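Local coordinates for sensor protein (Pseudomonas syringae pv. tomato, PDB 2R8R) that probably serves as an ATP-binding histidine kinase of a two-component system, KdpD, of which this chain is the N-terminal P-loop domain, at residues R6-V17 against L153-L164; V126-V136 against L200-A208. One frame throughout, in Å; residues are numbered along the deposited sequence.

In the fold
Contact 1 pairs the strand that runs into the sulfate-holding loop, probably a Walker A phosphate-binding loop, with the edge strand of the parallel sheet. Contact 2 packs the chain that follows strand 119-125, which flanks strand 7-12 on the side away from 158-161, against helix 194-209. Their centres lie about 12 Å apart, and they touch at several points. The amide N of Val126 is 2.8 Å from Gly12 O, a probable hydrogen bond; Asp163 OD1 and Arg201 NE form a salt bridge at 2.8 Å; and Leu161 packs on Met205. The sulfate held by Gly16, Gly18, Lys19 and Thr20 belongs to contact 1, while Leu200 of contact 2 touches the residues of the probable Walker A loop.

Contact 1 (R6-V17 against L153-L164). With SO4 (sulfate ion), chain C.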
loop_
_atom_site.group_PDB
_atom_site.type_symbol
_atom_site.label_atom_id
_atom_site.label_comp_id
_atom_site.label_asym_id
_atom_site.label_seq_id
_atom_site.Cartn_x
_atom_site.Cartn_y
_atom_site.Cartn_z
ATOM N N ARG A 6 0.806 14.410 8.484
ATOM C CA ARG A 6 1.613 13.285 8.969
ATOM C C ARG A 6 1.326 12.001 8.222
ATOM O O ARG A 6 0.164 11.581 8.118
ATOM C CB ARG A 6 1.339 13.073 10.450
ATOM C CG ARG A 6 1.871 14.228 11.280
ATOM C CD ARG A 6 1.410 14.138 12.705
ATOM N NE ARG A 6 2.061 15.175 13.516
ATOM C CZ ARG A 6 1.876 15.309 14.832
ATOM N NH1 ARG A 6 1.080 14.455 15.498
ATOM N NH2 ARG A 6 2.525 16.272 15.482
ATOM N N LEU A 7 2.407 11.377 7.741
ATOM C CA LEU A 7 2.363 10.083 7.069
ATOM C C LEU A 7 2.648 8.941 8.032
ATOM O O LEU A 7 3.684 8.940 8.701
ATOM C CB LEU A 7 3.434 10.028 5.965
ATOM C CG LEU A 7 3.431 8.850 4.970
ATOM C CD1 LEU A 7 2.068 8.656 4.191
ATOM C CD2 LEU A 7 4.645 9.026 4.023
ATOM N N LYS A 8 1.747 7.954 8.041
ATOM C CA LYS A 8 1.954 6.655 8.668
ATOM C C LYS A 8 1.974 5.548 7.598
ATOM O O LYS A 8 1.022 5.386 6.835
ATOM C CB LYS A 8 0.877 6.390 9.724
ATOM C CG LYS A 8 1.098 5.119 10.529
ATOM C CD LYS A 8 0.018 4.903 11.568
ATOM C CE LYS A 8 0.369 3.662 12.460
ATOM N NZ LYS A 8 -0.691 3.226 13.500
ATOM N N VAL A 9 3.079 4.801 7.547
ATOM C CA VAL A 9 3.263 3.712 6.600
ATOM C C VAL A 9 3.099 2.401 7.332
ATOM O O VAL A 9 3.789 2.165 8.321
ATOM C CB VAL A 9 4.679 3.737 5.969
ATOM C CG1 VAL A 9 4.897 2.567 4.893
ATOM C CG2 VAL A 9 4.983 5.135 5.409
ATOM N N PHE A 10 2.174 1.569 6.852
ATOM C CA PHE A 10 2.063 0.162 7.273
ATOM C C PHE A 10 2.917 -0.652 6.324
ATOM O O PHE A 10 2.560 -0.824 5.170
ATOM C CB PHE A 10 0.622 -0.291 7.255
ATOM C CG PHE A 10 -0.258 0.454 8.237
ATOM C CD1 PHE A 10 -0.582 -0.110 9.495
ATOM C CD2 PHE A 10 -0.762 1.729 7.929
ATOM C CE1 PHE A 10 -1.412 0.597 10.401
ATOM C CE2 PHE A 10 -1.592 2.435 8.840
ATOM C CZ PHE A 10 -1.930 1.862 10.056
ATOM N N LEU A 11 4.073 -1.091 6.824
ATOM C CA LEU A 11 5.072 -1.828 6.057
ATOM C C LEU A 11 4.895 -3.334 6.211
ATOM O O LEU A 11 4.671 -3.817 7.327
ATOM C CB LEU A 11 6.477 -1.463 6.523
ATOM C CG LEU A 11 7.677 -2.231 5.918
ATOM C CD1 LEU A 11 7.852 -1.895 4.403
ATOM C CD2 LEU A 11 8.967 -1.923 6.741
ATOM N N GLY A 12 5.033 -4.072 5.105
ATOM C CA GLY A 12 4.903 -5.519 5.111
ATOM C C GLY A 12 5.941 -6.167 4.205
ATOM O O GLY A 12 6.499 -5.494 3.343
ATOM N N ALA A 13 6.173 -7.482 4.395
ATOM C CA ALA A 13 7.120 -8.281 3.592
ATOM C C ALA A 13 6.572 -8.673 2.197
ATOM O O ALA A 13 7.333 -8.892 1.261
ATOM C CB ALA A 13 7.501 -9.555 4.355
ATOM N N ALA A 14 5.246 -8.755 2.077
ATOM C CA ALA A 14 4.610 -9.325 0.908
ATOM C C ALA A 14 3.127 -9.053 0.955
ATOM O O ALA A 14 2.586 -8.697 2.012
ATOM C CB ALA A 14 4.852 -10.915 0.829
ATOM N N PRO A 15 2.456 -9.244 -0.197
ATOM C CA PRO A 15 1.021 -9.314 -0.279
ATOM C C PRO A 15 0.466 -10.421 0.644
ATOM O O PRO A 15 1.019 -11.527 0.696
ATOM C CB PRO A 15 0.788 -9.667 -1.768
ATOM C CG PRO A 15 1.941 -9.155 -2.470
ATOM C CD PRO A 15 3.074 -9.379 -1.528
ATOM N N GLY A 16 -0.602 -10.096 1.362
ATOM C CA GLY A 16 -1.302 -11.051 2.186
ATOM C C GLY A 16 -0.946 -11.034 3.651
ATOM O O GLY A 16 -1.478 -11.829 4.390
ATOM N N VAL A 17 -0.062 -10.135 4.084
ATOM C CA VAL A 17 0.355 -10.091 5.490
ATOM C C VAL A 17 -0.601 -9.314 6.397
ATOM O O VAL A 17 -0.513 -9.422 7.615
ATOM C CB VAL A 17 1.830 -9.600 5.654
ATOM C CG1 VAL A 17 2.775 -10.594 4.966
ATOM C CG2 VAL A 17 2.019 -8.112 5.163
ATOM N N LEU A 153 9.907 6.841 2.543
ATOM C CA LEU A 153 9.596 6.042 3.729
ATOM C C LEU A 153 10.356 6.498 4.988
ATOM O O LEU A 153 9.787 6.502 6.076
ATOM C CB LEU A 153 9.826 4.557 3.425
ATOM C CG LEU A 153 9.515 3.582 4.546
ATOM C CD1 LEU A 153 9.115 2.274 3.980
ATOM C CD2 LEU A 153 10.761 3.419 5.422
ATOM N N GLN A 154 11.631 6.870 4.826
ATOM C CA GLN A 154 12.488 7.333 5.944
ATOM C C GLN A 154 11.959 8.597 6.617
ATOM O O GLN A 154 12.078 8.772 7.820
ATOM C CB GLN A 154 13.927 7.588 5.472
ATOM C CG GLN A 154 14.651 6.287 5.123
ATOM C CD GLN A 154 15.940 6.470 4.308
ATOM O OE1 GLN A 154 16.366 7.598 4.021
ATOM N NE2 GLN A 154 16.579 5.340 3.947
ATOM N N GLU A 155 11.375 9.475 5.824
ATOM C CA GLU A 155 10.843 10.706 6.346
ATOM C C GLU A 155 9.388 10.604 6.772
ATOM O O GLU A 155 8.801 11.615 7.141
ATOM C CB GLU A 155 11.057 11.809 5.314
ATOM C CG GLU A 155 12.550 11.996 5.048
ATOM C CD GLU A 155 12.846 13.138 4.144
ATOM O OE1 GLU A 155 11.895 13.827 3.711
ATOM O OE2 GLU A 155 14.044 13.357 3.872
ATOM N N ALA A 156 8.824 9.391 6.764
ATOM C CA ALA A 156 7.470 9.155 7.276
ATOM C C ALA A 156 7.441 9.479 8.766
ATOM O O ALA A 156 8.379 9.170 9.481
ATOM C CB ALA A 156 7.044 7.720 7.039
ATOM N N PHE A 157 6.391 10.140 9.223
ATOM C CA PHE A 157 6.235 10.427 10.627
ATOM C C PHE A 157 6.231 9.141 11.477
ATOM O O PHE A 157 6.858 9.068 12.523
ATOM C CB PHE A 157 4.933 11.170 10.845
ATOM C CG PHE A 157 4.831 11.815 12.175
ATOM C CD1 PHE A 157 5.555 12.961 12.456
ATOM C CD2 PHE A 157 3.974 11.326 13.138
ATOM C CE1 PHE A 157 5.442 13.590 13.691
ATOM C CE2 PHE A 157 3.870 11.952 14.374
ATOM C CZ PHE A 157 4.618 13.076 14.647
ATOM N N ASP A 158 5.487 8.145 11.019
ATOM C CA ASP A 158 5.277 6.909 11.746
ATOM C C ASP A 158 5.432 5.738 10.762
ATOM O O ASP A 158 5.019 5.817 9.615
ATOM C CB ASP A 158 3.828 6.873 12.309
ATOM C CG ASP A 158 3.673 7.461 13.719
ATOM O OD1 ASP A 158 4.609 7.370 14.587
ATOM O OD2 ASP A 158 2.528 7.957 13.978
ATOM N N LEU A 159 6.028 4.656 11.239
ATOM C CA LEU A 159 6.114 3.441 10.475
ATOM C C LEU A 159 5.714 2.278 11.362
ATOM O O LEU A 159 6.221 2.148 12.490
ATOM C CB LEU A 159 7.545 3.247 9.929
ATOM C CG LEU A 159 7.730 2.029 9.003
ATOM C CD1 LEU A 159 8.073 2.472 7.590
ATOM C CD2 LEU A 159 8.808 1.127 9.532
ATOM N N VAL A 160 4.806 1.437 10.884
ATOM C CA VAL A 160 4.467 0.213 11.606
ATOM C C VAL A 160 4.706 -1.015 10.743
ATOM O O VAL A 160 4.262 -1.068 9.587
ATOM C CB VAL A 160 3.016 0.265 12.234
ATOM C CG1 VAL A 160 1.984 0.519 11.221
ATOM C CG2 VAL A 160 2.701 -0.993 12.996
ATOM N N LEU A 161 5.450 -1.983 11.292
ATOM C CA LEU A 161 5.625 -3.312 10.664
ATOM C C LEU A 161 4.454 -4.244 10.923
ATOM O O LEU A 161 4.087 -4.488 12.072
ATOM C CB LEU A 161 6.933 -3.973 11.157
ATOM C CG LEU A 161 7.358 -5.308 10.529
ATOM C CD1 LEU A 161 7.549 -5.151 9.022
ATOM C CD2 LEU A 161 8.646 -5.860 11.267
ATOM N N ILE A 162 3.838 -4.717 9.835
ATOM C CA ILE A 162 2.770 -5.702 9.877
ATOM C C ILE A 162 3.456 -7.010 9.466
ATOM O O ILE A 162 3.942 -7.158 8.348
ATOM C CB ILE A 162 1.586 -5.341 8.952
ATOM C CG1 ILE A 162 1.085 -3.922 9.277
ATOM C CG2 ILE A 162 0.473 -6.421 8.977
ATOM C CD1 ILE A 162 0.514 -3.766 10.628
ATOM N N ASP A 163 3.534 -7.929 10.422
ATOM C CA ASP A 163 4.344 -9.124 10.299
ATOM C C ASP A 163 3.422 -10.355 10.215
ATOM O O ASP A 163 2.327 -10.364 10.761
ATOM C CB ASP A 163 5.290 -9.192 11.500
ATOM C CG ASP A 163 6.213 -10.377 11.477
ATOM O OD1 ASP A 163 6.821 -10.684 10.427
ATOM O OD2 ASP A 163 6.390 -10.965 12.554
ATOM N N LEU A 164 3.874 -11.370 9.509
ATOM C CA LEU A 164 3.174 -12.631 9.397
ATOM C C LEU A 164 4.204 -13.702 9.061
ATOM O O LEU A 164 5.008 -13.499 8.168
ATOM C CB LEU A 164 2.088 -12.528 8.315
ATOM C CG LEU A 164 1.055 -13.662 8.315
ATOM C CD1 LEU A 164 0.021 -13.478 9.467
ATOM C CD2 LEU A 164 0.404 -13.836 6.972
HETATM S S SO4 C . -2.122 -7.110 2.536
HETATM O O1 SO4 C . -1.789 -7.363 1.160
HETATM O O2 SO4 C . -2.980 -8.085 3.127
HETATM O O3 SO4 C . -0.786 -7.023 3.136
HETATM O O4 SO4 C . -2.961 -5.904 2.588
HETATM O O HOH W 1 5.012 12.565 7.675
HETATM O O HOH W 2 5.516 -8.652 6.874
#
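Leu11 O takes the N-H of Ile162 at 2.8 Å, an almost straight bond (178° at the hydrogen) that arrives nearly in line with the carbonyl. Upstream, the N-H groups of Asp158 and Val160 go to Leu7 O and Val9 O, and those of Val9 and Leu11 come back to Asp158 O and Val160 O, the alternation expected of parallel strands. Lys8 to Leu11 stand level with Asp158 to Leu161, side chains alternating between the faces. On one face Val9 CG2 meets Ala156 CB at 3.7 Å, and Leu11 CD2 touches both Leu159 CD2 and Leu161 CD1; on the other, Ile162 CD1 reaches the Phe10 ring edge in its plane. Just ahead of the strand, at the surface, Arg6 has CG anti to the carbonyl carbon (chi1 -68°) and runs extended along Phe157: CD makes a CH-pi contact 3.8 Å from the ring centroid, and the guanidinium, 12° from parallel, lies over the CZ end. Beyond Gly12, a water bridges Ala13 N and Ile162 O, while Leu164 CB packs on Val17 CG1. Gly16 N donates to sulfate O1 at 3.0 Å. A parallel strand feeding an anion-binding loop and then helix 19-32 is consistent with the Walker A motif of a P-loop NTPase.

Contact 2 (V126-V136 against L200-A208); sequences VQHLESLNDQV and LREMAMQTA
Val126 drives its two methyls into helix 194-209, and this is where the packing is tight. With CG1 set between the backbone N and the carbonyl carbon (chi1 72°), that methyl lies 3.6 Å from Leu200 O and also meets Met203 CB, while CG2 turns along the helix to Thr207 OG1 at 3.5 Å. The Thr207 hydroxyl is already committed: it donates to Met203 O at 2.8 Å from above the carbonyl plane, and Thr207 N reaches the same oxygen from the opposite face. This holds the threonine so that its CG2 meets Leu129 CD1 tip to tip at 3.7 Å. Leu132 CD1 approaches Thr207 OG1 obliquely, at 3.9 Å. Toward the Leu200 end of the helix segment, Val136 CG2 fits against both Leu200 CD2 and the selenium of selenomethionine Met203. The far side is looser and exposed. There the extended Gln135 meets Met203 from the opposite direction, its CD 4.0 Å from SE, and a water spans Gln135 NE2 and Gln206 OE1. Apart from that bridge the segments meet by van der Waals packing. Helix 194-209, the last of this construct, thus covers the connection after strand 119-125 and the first turn of helix 133-140, a helical layer flanking the parallel sheet of an alpha/beta P-loop fold.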
loop_
_atom_site.group_PDB
_atom_site.type_symbol
_atom_site.label_atom_id
_atom_site.label_comp_id
_atom_site.label_asym_id
_atom_site.label_seq_id
_atom_site.Cartn_x
_atom_site.Cartn_y
_atom_site.Cartn_z
ATOM N N VAL A 126 7.932 -4.312 1.210
ATOM C CA VAL A 126 9.337 -3.928 1.320
ATOM C C VAL A 126 10.101 -3.981 -0.006
ATOM O O VAL A 126 11.065 -3.240 -0.171
ATOM C CB VAL A 126 10.062 -4.768 2.379
ATOM C CG1 VAL A 126 10.283 -6.192 1.899
ATOM C CG2 VAL A 126 11.343 -4.099 2.735
ATOM N N GLN A 127 9.653 -4.837 -0.933
ATOM C CA GLN A 127 10.311 -5.051 -2.243
ATOM C C GLN A 127 10.434 -3.808 -3.126
ATOM O O GLN A 127 11.301 -3.746 -4.021
ATOM C CB GLN A 127 9.551 -6.113 -3.053
ATOM C CG GLN A 127 8.121 -5.716 -3.356
ATOM C CD GLN A 127 7.299 -6.811 -3.990
ATOM O OE1 GLN A 127 7.354 -6.947 -5.211
ATOM N NE2 GLN A 127 6.497 -7.583 -3.175
ATOM N N HIS A 128 9.551 -2.835 -2.886
ATOM C CA HIS A 128 9.475 -1.624 -3.685
ATOM C C HIS A 128 10.538 -0.611 -3.375
ATOM O O HIS A 128 10.817 0.249 -4.190
ATOM C CB HIS A 128 8.088 -0.995 -3.566
ATOM C CG HIS A 128 6.997 -1.895 -4.042
ATOM N ND1 HIS A 128 6.752 -2.130 -5.383
ATOM C CD2 HIS A 128 6.118 -2.659 -3.355
ATOM C CE1 HIS A 128 5.749 -2.976 -5.497
ATOM N NE2 HIS A 128 5.347 -3.313 -4.280
ATOM N N LEU A 129 11.176 -0.717 -2.227
ATOM C CA LEU A 129 12.246 0.213 -1.901
ATOM C C LEU A 129 13.398 0.147 -2.916
ATOM O O LEU A 129 13.922 -0.937 -3.176
ATOM C CB LEU A 129 12.769 -0.058 -0.495
ATOM C CG LEU A 129 11.766 0.328 0.595
ATOM C CD1 LEU A 129 12.308 -0.074 1.958
ATOM C CD2 LEU A 129 11.463 1.845 0.528
ATOM N N GLU A 130 13.800 1.316 -3.438
ATOM C CA GLU A 130 14.886 1.417 -4.430
ATOM C C GLU A 130 16.173 0.668 -4.063
ATOM O O GLU A 130 16.681 -0.128 -4.850
ATOM C CB GLU A 130 15.230 2.888 -4.701
ATOM C CG GLU A 130 14.620 3.443 -5.965
ATOM C CD GLU A 130 14.784 4.957 -6.089
ATOM O OE1 GLU A 130 15.650 5.563 -5.410
ATOM O OE2 GLU A 130 14.018 5.545 -6.868
ATOM N N SER A 131 16.676 0.932 -2.853
ATOM C CA SER A 131 17.890 0.293 -2.324
ATOM C C SER A 131 17.876 -1.238 -2.352
ATOM O O SER A 131 18.936 -1.860 -2.362
ATOM C CB SER A 131 18.104 0.734 -0.885
ATOM O OG SER A 131 17.001 0.331 -0.083
ATOM N N LEU A 132 16.677 -1.828 -2.360
ATOM C CA LEU A 132 16.459 -3.281 -2.282
ATOM C C LEU A 132 16.070 -3.933 -3.637
ATOM O O LEU A 132 15.839 -5.144 -3.675
ATOM C CB LEU A 132 15.342 -3.562 -1.236
ATOM C CG LEU A 132 15.632 -3.201 0.239
ATOM C CD1 LEU A 132 14.463 -3.542 1.193
ATOM C CD2 LEU A 132 16.940 -3.888 0.726
ATOM N N ASN A 133 15.988 -3.157 -4.728
ATOM C CA ASN A 133 15.455 -3.672 -6.027
ATOM C C ASN A 133 16.233 -4.896 -6.545
ATOM O O ASN A 133 15.630 -5.919 -6.890
ATOM C CB ASN A 133 15.454 -2.564 -7.113
ATOM C CG ASN A 133 14.585 -2.914 -8.349
ATOM O OD1 ASN A 133 15.100 -3.330 -9.415
ATOM N ND2 ASN A 133 13.273 -2.716 -8.222
ATOM N N ASP A 134 17.564 -4.748 -6.582
ATOM C CA ASP A 134 18.512 -5.782 -7.006
ATOM C C ASP A 134 18.583 -6.977 -6.049
ATOM O O ASP A 134 18.639 -8.109 -6.488
ATOM C CB ASP A 134 19.906 -5.178 -7.191
ATOM C CG ASP A 134 19.955 -4.137 -8.323
ATOM O OD1 ASP A 134 18.912 -3.947 -9.000
ATOM O OD2 ASP A 134 21.028 -3.509 -8.545
ATOM N N GLN A 135 18.586 -6.736 -4.746
ATOM C CA GLN A 135 18.490 -7.834 -3.781
ATOM C C GLN A 135 17.209 -8.638 -4.018
ATOM O O GLN A 135 17.265 -9.856 -4.131
ATOM C CB GLN A 135 18.570 -7.304 -2.349
ATOM C CG GLN A 135 18.822 -8.381 -1.291
ATOM C CD GLN A 135 18.904 -7.795 0.120
ATOM O OE1 GLN A 135 18.853 -6.577 0.294
ATOM N NE2 GLN A 135 19.032 -8.660 1.125
ATOM N N VAL A 136 16.065 -7.962 -4.134
ATOM C CA VAL A 136 14.800 -8.657 -4.407
ATOM C C VAL A 136 14.810 -9.449 -5.729
ATOM O O VAL A 136 14.368 -10.603 -5.760
ATOM C CB VAL A 136 13.575 -7.699 -4.359
ATOM C CG1 VAL A 136 12.250 -8.443 -4.738
ATOM C CG2 VAL A 136 13.452 -7.065 -2.989
ATOM N N LEU A 200 12.357 -11.812 2.496
ATOM C CA LEU A 200 11.623 -10.538 2.462
ATOM C C LEU A 200 11.153 -10.075 3.851
ATOM O O LEU A 200 11.162 -8.886 4.147
ATOM C CB LEU A 200 10.431 -10.645 1.521
ATOM C CG LEU A 200 10.802 -10.740 0.044
ATOM C CD1 LEU A 200 9.649 -11.409 -0.744
ATOM C CD2 LEU A 200 11.148 -9.359 -0.507
ATOM N N ARG A 201 10.762 -11.028 4.696
ATOM C CA ARG A 201 10.394 -10.741 6.071
ATOM C C ARG A 201 11.561 -10.140 6.851
ATOM O O ARG A 201 11.383 -9.215 7.607
ATOM C CB ARG A 201 9.905 -12.006 6.761
ATOM C CG ARG A 201 9.579 -11.821 8.250
ATOM C CD ARG A 201 9.169 -13.102 8.861
ATOM N NE ARG A 201 8.471 -12.915 10.130
ATOM C CZ ARG A 201 8.126 -13.909 10.947
ATOM N NH1 ARG A 201 8.391 -15.184 10.654
ATOM N NH2 ARG A 201 7.466 -13.631 12.044
ATOM N N GLU A 202 12.758 -10.685 6.660
ATOM C CA GLU A 202 13.968 -10.134 7.245
ATOM C C GLU A 202 14.259 -8.737 6.711
ATOM O O GLU A 202 14.656 -7.866 7.461
ATOM C CB GLU A 202 15.128 -11.083 6.981
ATOM C CG GLU A 202 16.510 -10.548 7.351
ATOM C CD GLU A 202 17.604 -11.578 7.099
ATOM O OE1 GLU A 202 18.085 -12.195 8.067
ATOM O OE2 GLU A 202 17.954 -11.812 5.924
HETATM N N MSE A 203 14.051 -8.516 5.422
HETATM C CA MSE A 203 14.191 -7.178 4.842
HETATM C C MSE A 203 13.237 -6.166 5.466
HETATM O O MSE A 203 13.634 -5.062 5.805
HETATM C CB MSE A 203 13.959 -7.209 3.316
HETATM C CG MSE A 203 15.168 -7.719 2.546
HETATM SE SE MSE A 203 14.934 -7.749 0.623
HETATM C CE MSE A 203 15.101 -9.648 0.272
ATOM N N ALA A 204 11.973 -6.544 5.596
ATOM C CA ALA A 204 10.972 -5.670 6.215
ATOM C C ALA A 204 11.404 -5.334 7.652
ATOM O O ALA A 204 11.325 -4.189 8.087
ATOM C CB ALA A 204 9.568 -6.351 6.188
HETATM N N MSE A 205 11.859 -6.339 8.390
HETATM C CA MSE A 205 12.288 -6.108 9.773
HETATM C C MSE A 205 13.525 -5.233 9.850
HETATM O O MSE A 205 13.589 -4.333 10.668
HETATM C CB MSE A 205 12.528 -7.424 10.502
HETATM C CG MSE A 205 11.241 -8.003 11.033
HETATM SE SE MSE A 205 11.549 -9.683 11.872
HETATM C CE MSE A 205 9.728 -10.189 12.488
ATOM N N GLN A 206 14.512 -5.510 9.004
ATOM C CA GLN A 206 15.714 -4.694 8.945
ATOM C C GLN A 206 15.360 -3.263 8.534
ATOM O O GLN A 206 15.869 -2.310 9.103
ATOM C CB GLN A 206 16.701 -5.293 7.965
ATOM C CG GLN A 206 17.412 -6.563 8.449
ATOM C CD GLN A 206 18.237 -7.220 7.323
ATOM O OE1 GLN A 206 18.028 -6.937 6.125
ATOM N NE2 GLN A 206 19.157 -8.118 7.702
ATOM N N THR A 207 14.483 -3.113 7.544
ATOM C CA THR A 207 13.940 -1.798 7.182
ATOM C C THR A 207 13.280 -1.083 8.368
ATOM O O THR A 207 13.590 0.077 8.615
ATOM C CB THR A 207 12.932 -1.876 6.021
ATOM O OG1 THR A 207 13.565 -2.459 4.871
ATOM C CG2 THR A 207 12.375 -0.437 5.641
ATOM N N ALA A 208 12.401 -1.780 9.097
ATOM C CA ALA A 208 11.692 -1.185 10.240
ATOM C C ALA A 208 12.623 -0.801 11.385
ATOM O O ALA A 208 12.356 0.192 12.089
ATOM C CB ALA A 208 10.565 -2.097 10.756
HETATM O O HOH W 3 18.094 -8.468 4.192
#